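Local coordinates for protein putative metal-dependent hydrolase (Parabacteroides distasonis ATCC 8503, PDB 3KL7) that binds two zinc ions in a metallo-beta-lactamase-type fold and is probably a metal-dependent hydrolase whose substrate is not known, at residues K138-P141 with R142-N146. Residues are numbered along the deposited sequence; the frame is centred on the assembly and turned at random.
Sequences KYHP and RHRDN. With ZN (zinc ion), chain C.
P141 to R144 form a type II-like beta turn in the zinc-bearing loop that joins strands 123-128 and 146-152 of this metallo-beta-lactamase-like fold. R142 and H143 occupy the two central positions of the turn, and the extended chain of R142 leads to a salt bridge with E168. R144 N closes the turn with a weak hydrogen bond to P141 O (3.3 Å). The R144 side chain leaves with CG anti to the backbone N (chi1 -165°) and bends at chi3, which brings one face of the guanidinium over P141 CD, 3.3 Å from R144 CZ. Separately, R144 NH2 donates a hydrogen bond to a lone pair of Y139 O (3.0 Å), the oxygen lying 31° out of the guanidinium plane, and water 1 links the same oxygen to R144 NH1. D145 fixes the rotation of this group through a side-on, two-pronged salt bridge, its hydrogen bonds running from R144 NE to D145 OD1 (2.7 Å) and from R144 NH2 to D145 OD2 (2.8 Å). The carboxylate stands 75° to the imidazole of H140, whose ND1 is bonded to N131 and whose zinc ion is shared with H73, H75 and D162. D145 OD2 meets that ring at its edge, 3.5 Å from H140 CD2, while H140 NE2 binds the zinc ion at 2.1 Å.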
ATOM      1  N   LYS A 138     -13.037  11.810 -10.784  1.00 18.42           N
ATOM      2  CA  LYS A 138     -11.993  12.424 -11.578  1.00 18.90           C
ATOM      3  C   LYS A 138     -10.610  12.048 -10.970  1.00 18.87           C
ATOM      4  O   LYS A 138      -9.634  11.886 -11.686  1.00 18.96           O
ATOM      5  CB  LYS A 138     -12.180  13.962 -11.648  1.00 19.12           C
ATOM      6  CG  LYS A 138     -11.851  14.727 -10.337  1.00 20.69           C
ATOM      7  CD  LYS A 138     -12.331  16.229 -10.380  1.00 20.95           C
ATOM      8  CE  LYS A 138     -11.715  17.043  -9.204  1.00 22.48           C
ATOM      9  NZ  LYS A 138     -12.470  18.304  -8.815  1.00 23.04           N
ATOM     10  N   TYR A 139     -10.552  11.890  -9.657  1.00 18.69           N
ATOM     11  CA  TYR A 139      -9.306  11.483  -9.018  1.00 18.71           C
ATOM     12  C   TYR A 139      -9.015   9.994  -9.230  1.00 18.78           C
ATOM     13  O   TYR A 139      -8.051   9.650  -9.909  1.00 18.86           O
ATOM     14  CB  TYR A 139      -9.307  11.828  -7.536  1.00 18.56           C
ATOM     15  CG  TYR A 139      -9.338  13.322  -7.263  1.00 19.02           C
ATOM     16  CD1 TYR A 139      -8.527  14.202  -7.989  1.00 19.00           C
ATOM     17  CD2 TYR A 139     -10.174  13.858  -6.271  1.00 19.37           C
ATOM     18  CE1 TYR A 139      -8.553  15.567  -7.747  1.00 19.63           C
ATOM     19  CE2 TYR A 139     -10.208  15.225  -6.022  1.00 19.80           C
ATOM     20  CZ  TYR A 139      -9.390  16.074  -6.762  1.00 19.88           C
ATOM     21  OH  TYR A 139      -9.409  17.412  -6.519  1.00 19.18           O
ATOM     22  N   HIS A 140      -9.853   9.123  -8.659  1.00 18.56           N
ATOM     23  CA  HIS A 140      -9.652   7.676  -8.766  1.00 18.48           C
ATOM     24  C   HIS A 140     -10.952   6.996  -9.127  1.00 17.93           C
ATOM     25  O   HIS A 140     -11.724   6.647  -8.265  1.00 17.33           O
ATOM     26  CB  HIS A 140      -9.083   7.107  -7.440  1.00 19.12           C
ATOM     27  CG  HIS A 140      -7.886   7.859  -6.937  1.00 19.78           C
ATOM     28  ND1 HIS A 140      -7.977   8.841  -5.976  1.00 19.08           N
ATOM     29  CD2 HIS A 140      -6.581   7.805  -7.297  1.00 20.51           C
ATOM     30  CE1 HIS A 140      -6.776   9.350  -5.755  1.00 19.65           C
ATOM     31  NE2 HIS A 140      -5.913   8.741  -6.543  1.00 20.54           N
ATOM     32  N   PRO A 141     -11.199   6.812 -10.427  1.00 17.83           N
ATOM     33  CA  PRO A 141     -12.434   6.204 -10.841  1.00 18.01           C
ATOM     34  C   PRO A 141     -12.409   4.711 -10.677  1.00 18.67           C
ATOM     35  O   PRO A 141     -11.374   4.085 -10.834  1.00 18.14           O
ATOM     36  CB  PRO A 141     -12.546   6.587 -12.319  1.00 17.57           C
ATOM     37  CG  PRO A 141     -11.186   6.780 -12.766  1.00 17.62           C
ATOM     38  CD  PRO A 141     -10.337   7.132 -11.568  1.00 17.83           C
ATOM     39  N   ARG A 142     -13.568   4.157 -10.379  1.00 19.56           N
ATOM     40  CA  ARG A 142     -13.723   2.754 -10.137  1.00 20.49           C
ATOM     41  C   ARG A 142     -13.030   1.866 -11.202  1.00 19.51           C
ATOM     42  O   ARG A 142     -12.997   2.202 -12.371  1.00 19.23           O
ATOM     43  CB  ARG A 142     -15.221   2.425 -10.074  1.00 21.07           C
ATOM     44  CG  ARG A 142     -15.504   1.184  -9.386  1.00 24.54           C
ATOM     45  CD  ARG A 142     -16.965   1.035  -9.060  1.00 28.46           C
ATOM     46  NE  ARG A 142     -17.174  -0.118  -8.176  1.00 32.40           N
ATOM     47  CZ  ARG A 142     -18.314  -0.396  -7.540  1.00 34.55           C
ATOM     48  NH1 ARG A 142     -19.378   0.388  -7.685  1.00 35.10           N
ATOM     49  NH2 ARG A 142     -18.389  -1.472  -6.754  1.00 35.29           N
ATOM     50  N   HIS A 143     -12.487   0.742 -10.748  1.00 18.93           N
ATOM     51  CA  HIS A 143     -11.858  -0.308 -11.626  1.00 18.77           C
ATOM     52  C   HIS A 143     -10.434   0.037 -12.088  1.00 18.05           C
ATOM     53  O   HIS A 143      -9.595  -0.861 -12.250  1.00 17.29           O
ATOM     54  CB  HIS A 143     -12.743  -0.657 -12.862  1.00 18.64           C
ATOM     55  CG  HIS A 143     -14.155  -1.033 -12.517  1.00 19.32           C
ATOM     56  ND1 HIS A 143     -14.463  -2.030 -11.617  1.00 19.58           N
ATOM     57  CD2 HIS A 143     -15.342  -0.550 -12.965  1.00 19.88           C
ATOM     58  CE1 HIS A 143     -15.779  -2.143 -11.517  1.00 20.94           C
ATOM     59  NE2 HIS A 143     -16.336  -1.256 -12.326  1.00 20.32           N
ATOM     60  N   ARG A 144     -10.164   1.327 -12.293  1.00 17.22           N
ATOM     61  CA  ARG A 144      -8.887   1.765 -12.873  1.00 16.78           C
ATOM     62  C   ARG A 144      -7.656   1.390 -12.037  1.00 16.51           C
ATOM     63  O   ARG A 144      -6.625   1.021 -12.585  1.00 16.36           O
ATOM     64  CB  ARG A 144      -8.904   3.270 -13.113  1.00 16.65           C
ATOM     65  CG  ARG A 144      -7.800   3.753 -14.015  1.00 16.35           C
ATOM     66  CD  ARG A 144      -7.686   5.245 -13.975  1.00 16.68           C
ATOM     67  NE  ARG A 144      -7.218   5.699 -12.672  1.00 17.17           N
ATOM     68  CZ  ARG A 144      -7.153   6.976 -12.300  1.00 15.83           C
ATOM     69  NH1 ARG A 144      -7.529   7.945 -13.144  1.00 15.02           N
ATOM     70  NH2 ARG A 144      -6.710   7.287 -11.090  1.00 14.32           N
ATOM     71  N   ASP A 145      -7.784   1.469 -10.711  1.00 16.53           N
ATOM     72  CA  ASP A 145      -6.638   1.351  -9.807  1.00 16.26           C
ATOM     73  C   ASP A 145      -6.761   0.155  -8.826  1.00 16.40           C
ATOM     74  O   ASP A 145      -7.842  -0.407  -8.624  1.00 16.85           O
ATOM     75  CB  ASP A 145      -6.484   2.655  -8.996  1.00 16.13           C
ATOM     76  CG  ASP A 145      -6.413   3.925  -9.894  1.00 15.95           C
ATOM     77  OD1 ASP A 145      -6.040   3.806 -11.090  1.00 14.85           O
ATOM     78  OD2 ASP A 145      -6.715   5.042  -9.382  1.00 14.25           O
ATOM     79  N   ASN A 146      -5.636  -0.201  -8.209  1.00 16.33           N
ATOM     80  CA  ASN A 146      -5.568  -1.359  -7.306  1.00 15.85           C
ATOM     81  C   ASN A 146      -5.153  -0.992  -5.933  1.00 15.67           C
ATOM     82  O   ASN A 146      -4.288  -0.141  -5.733  1.00 15.33           O
ATOM     83  CB  ASN A 146      -4.518  -2.375  -7.810  1.00 16.28           C
ATOM     84  CG  ASN A 146      -4.917  -3.059  -9.084  1.00 16.35           C
ATOM     85  OD1 ASN A 146      -6.116  -3.229  -9.385  1.00 16.83           O
ATOM     86  ND2 ASN A 146      -3.922  -3.467  -9.853  1.00 15.97           N
TER
HETATM   87 ZN    ZN C 302      -3.818   9.102  -6.550  1.00 32.06          ZN
HETATM   88  O   HOH W   1      -6.809  10.708 -12.368  1.00 13.03           O
HETATM   89  O   HOH W   2      -9.934   2.426  -9.275  1.00 18.58           O
HETATM   90  O   HOH W   3      -2.077  10.103  -6.191  1.00 37.88           O